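PDB 5VJC: protein mini spindles from Drosophila melanogaster, which probably binds tubulin through its TOG domains, promoting microtubule dynamics and mitotic spindle formation. Local coordinates for residues R186-C191 / I219-N224. Residues are numbered along the deposited sequence; the frame is centred on the assembly and turned at random.
Sequences RQRTEC and ISDRDN
Arg188 reaches from the first turn of helix 185-202 to Asp221, and their salt bridge is the close part of an otherwise sparse surface contact. NH2 of Arg188 donates to OD2 of Asp221 at 3.2 Å, entering on the syn lone pair while the acceptor lies 24° out of the guanidinium plane. NE of Arg188 adds a weak bond to the same OD2 of Asp221 (3.3 Å), whereas OD1 of Asp221 lies in the guanidinium plane beside NH2 of Arg188 at the longer distance of 3.6 Å. The bend in the arginine chain at chi3 (-62°) turns that edge toward the loop, and the guanidinium and carboxylate planes are inclined by 30°. NH1 is bound separately, to the carbonyl O of Ser182, which ties the guanidinium back to the loop preceding its own helix. In this HEAT-repeat TOG domain the bridge thus joins the start of one helix to the turn between helices 209-217 and 224-241. Asp221 is itself fixed by an Asx turn: its OD1 accepts from the backbone N of Asp223 at 2.8 Å, on the anti side. Asp223 then N-caps helix 224-241, OD1 receiving the N-H of Ser225. Between Thr189 and Asp223 the segments meet more loosely, OG1 of Thr189 and OD1 of Asp223 being 4.5 Å apart, and that hydroxyl is bonded to the carbonyl O of Ala185 in its own helix.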
ATOM      1  N   ARG A 186      16.358   1.211   1.016  1.00 32.10           N
ATOM      2  CA  ARG A 186      15.639  -0.001   0.637  1.00 33.55           C
ATOM      3  C   ARG A 186      14.226   0.342   0.160  1.00 31.62           C
ATOM      4  O   ARG A 186      13.726  -0.280  -0.777  1.00 29.03           O
ATOM      5  CB  ARG A 186      15.562  -1.005   1.790  1.00 33.41           C
ATOM      6  CG  ARG A 186      15.109  -2.389   1.315  1.00 36.45           C
ATOM      7  CD  ARG A 186      15.112  -3.460   2.424  1.00 40.52           C
ATOM      8  NE  ARG A 186      16.311  -3.440   3.264  1.00 49.49           N
ATOM      9  CZ  ARG A 186      16.342  -2.930   4.498  1.00 49.17           C
ATOM     10  NH1 ARG A 186      15.239  -2.403   5.025  1.00 41.87           N
ATOM     11  NH2 ARG A 186      17.466  -2.943   5.204  1.00 53.78           N
ATOM     12  N   GLN A 187      13.582   1.317   0.818  1.00 29.05           N
ATOM     13  CA  GLN A 187      12.280   1.806   0.366  1.00 27.58           C
ATOM     14  C   GLN A 187      12.374   2.327  -1.061  1.00 27.64           C
ATOM     15  O   GLN A 187      11.554   1.968  -1.906  1.00 24.45           O
ATOM     16  CB  GLN A 187      11.744   2.911   1.285  1.00 28.24           C
ATOM     17  CG  GLN A 187      10.336   3.367   0.960  1.00 32.76           C
ATOM     18  CD  GLN A 187       9.290   2.298   1.236  1.00 28.41           C
ATOM     19  OE1 GLN A 187       9.598   1.237   1.777  1.00 28.07           O
ATOM     20  NE2 GLN A 187       8.044   2.577   0.864  1.00 29.49           N
ATOM     21  N   ARG A 188      13.379   3.163  -1.335  1.00 23.79           N
ATOM     22  CA  ARG A 188      13.540   3.694  -2.697  1.00 25.25           C
ATOM     23  C   ARG A 188      13.768   2.556  -3.698  1.00 25.81           C
ATOM     24  O   ARG A 188      13.150   2.518  -4.762  1.00 23.71           O
ATOM     25  CB  ARG A 188      14.685   4.714  -2.765  1.00 29.67           C
ATOM     26  CG  ARG A 188      14.444   5.959  -1.900  1.00 29.33           C
ATOM     27  CD  ARG A 188      15.363   7.122  -2.281  1.00 32.38           C
ATOM     28  NE  ARG A 188      16.781   6.824  -2.105  1.00 33.82           N
ATOM     29  CZ  ARG A 188      17.400   6.810  -0.927  1.00 38.34           C
ATOM     30  NH1 ARG A 188      16.720   7.070   0.188  1.00 36.62           N
ATOM     31  NH2 ARG A 188      18.702   6.535  -0.853  1.00 35.80           N
ATOM     32  N   THR A 189      14.616   1.600  -3.331  1.00 29.87           N
ATOM     33  CA  THR A 189      14.899   0.465  -4.206  1.00 28.23           C
ATOM     34  C   THR A 189      13.650  -0.367  -4.527  1.00 29.19           C
ATOM     35  O   THR A 189      13.397  -0.690  -5.691  1.00 27.81           O
ATOM     36  CB  THR A 189      15.955  -0.457  -3.596  1.00 27.91           C
ATOM     37  OG1 THR A 189      17.122   0.315  -3.285  1.00 35.58           O
ATOM     38  CG2 THR A 189      16.320  -1.580  -4.564  1.00 32.81           C
ATOM     39  N   GLU A 190      12.878  -0.715  -3.503  1.00 24.40           N
ATOM     40  CA  GLU A 190      11.722  -1.588  -3.708  1.00 27.96           C
ATOM     41  C   GLU A 190      10.607  -0.867  -4.459  1.00 24.44           C
ATOM     42  O   GLU A 190       9.916  -1.468  -5.289  1.00 25.46           O
ATOM     43  CB  GLU A 190      11.207  -2.132  -2.364  1.00 24.44           C
ATOM     44  CG  GLU A 190      12.172  -3.117  -1.679  1.00 28.92           C
ATOM     45  CD  GLU A 190      12.348  -4.426  -2.466  1.00 30.84           C
ATOM     46  OE1 GLU A 190      11.569  -4.662  -3.412  1.00 29.62           O
ATOM     47  OE2 GLU A 190      13.261  -5.211  -2.132  1.00 34.42           O
ATOM     48  N   CYS A 191      10.450   0.431  -4.207  1.00 23.68           N
ATOM     49  CA  CYS A 191       9.466   1.201  -4.957  1.00 23.29           C
ATOM     50  C   CYS A 191       9.880   1.290  -6.421  1.00 25.92           C
ATOM     51  O   CYS A 191       9.042   1.138  -7.307  1.00 20.64           O
ATOM     52  CB  CYS A 191       9.263   2.597  -4.351  1.00 24.10           C
ATOM     53  SG  CYS A 191       8.262   2.566  -2.825  1.00 26.55           S
ATOM     54  N   ILE A 219      19.109   7.456 -10.601  1.00 40.12           N
ATOM     55  CA  ILE A 219      20.237   6.717 -11.150  1.00 45.00           C
ATOM     56  C   ILE A 219      21.548   7.167 -10.495  1.00 45.58           C
ATOM     57  O   ILE A 219      22.459   6.364 -10.293  1.00 52.34           O
ATOM     58  CB  ILE A 219      20.303   6.867 -12.681  1.00 48.81           C
ATOM     59  CG1 ILE A 219      19.143   6.094 -13.318  1.00 39.63           C
ATOM     60  CG2 ILE A 219      21.622   6.337 -13.220  1.00 50.10           C
ATOM     61  CD1 ILE A 219      19.038   6.251 -14.833  1.00 45.42           C
ATOM     62  N   SER A 220      21.608   8.435 -10.113  1.00 47.22           N
ATOM     63  CA  SER A 220      22.798   8.997  -9.495  1.00 50.21           C
ATOM     64  C   SER A 220      22.897   8.715  -7.992  1.00 51.21           C
ATOM     65  O   SER A 220      23.805   9.212  -7.325  1.00 51.57           O
ATOM     66  CB  SER A 220      22.845  10.502  -9.733  1.00 48.54           C
ATOM     67  OG  SER A 220      21.674  11.124  -9.225  1.00 58.29           O
ATOM     68  N   ASP A 221      21.965   7.925  -7.461  1.00 51.30           N
ATOM     69  CA  ASP A 221      21.961   7.607  -6.033  1.00 48.90           C
ATOM     70  C   ASP A 221      23.280   6.950  -5.630  1.00 50.06           C
ATOM     71  O   ASP A 221      23.865   6.198  -6.407  1.00 50.76           O
ATOM     72  CB  ASP A 221      20.788   6.689  -5.684  1.00 41.44           C
ATOM     73  CG  ASP A 221      20.481   6.675  -4.198  1.00 42.27           C
ATOM     74  OD1 ASP A 221      21.189   5.975  -3.440  1.00 44.29           O
ATOM     75  OD2 ASP A 221      19.531   7.362  -3.786  1.00 37.65           O
ATOM     76  N   ARG A 222      23.750   7.237  -4.421  1.00 65.57           N
ATOM     77  CA  ARG A 222      25.022   6.681  -3.971  1.00 68.85           C
ATOM     78  C   ARG A 222      24.865   5.212  -3.617  1.00 70.64           C
ATOM     79  O   ARG A 222      25.786   4.412  -3.824  1.00 71.05           O
ATOM     80  CB  ARG A 222      25.572   7.462  -2.777  1.00 75.98           C
ATOM     81  CG  ARG A 222      26.852   8.222  -3.098  1.00 85.38           C
ATOM     82  CD  ARG A 222      27.168   9.291  -2.059  1.00 94.60           C
ATOM     83  NE  ARG A 222      27.873  10.420  -2.662  1.00105.38           N
ATOM     84  CZ  ARG A 222      28.573  11.325  -1.984  1.00109.24           C
ATOM     85  NH1 ARG A 222      28.681  11.240  -0.665  1.00111.05           N
ATOM     86  NH2 ARG A 222      29.175  12.315  -2.629  1.00108.04           N
ATOM     87  N   ASP A 223      23.692   4.861  -3.091  1.00 56.95           N
ATOM     88  CA  ASP A 223      23.384   3.475  -2.767  1.00 49.78           C
ATOM     89  C   ASP A 223      23.273   2.668  -4.052  1.00 49.87           C
ATOM     90  O   ASP A 223      22.437   2.961  -4.916  1.00 50.40           O
ATOM     91  CB  ASP A 223      22.089   3.388  -1.947  1.00 49.65           C
ATOM     92  CG  ASP A 223      21.846   2.003  -1.387  1.00 49.46           C
ATOM     93  OD1 ASP A 223      21.394   1.121  -2.150  1.00 50.95           O
ATOM     94  OD2 ASP A 223      22.104   1.798  -0.183  1.00 54.70           O
ATOM     95  N   ASN A 224      24.118   1.650  -4.177  1.00 46.41           N
ATOM     96  CA  ASN A 224      24.200   0.865  -5.406  1.00 46.19           C
ATOM     97  C   ASN A 224      22.912   0.102  -5.741  1.00 41.05           C
ATOM     98  O   ASN A 224      22.665  -0.223  -6.895  1.00 42.36           O
ATOM     99  CB  ASN A 224      25.369  -0.124  -5.326  1.00 51.50           C
ATOM    100  CG  ASN A 224      26.737   0.567  -5.347  1.00 58.72           C
ATOM    101  OD1 ASN A 224      26.947   1.527  -6.092  1.00 55.83           O
ATOM    102  ND2 ASN A 224      27.671   0.071  -4.532  1.00 49.84           N
TER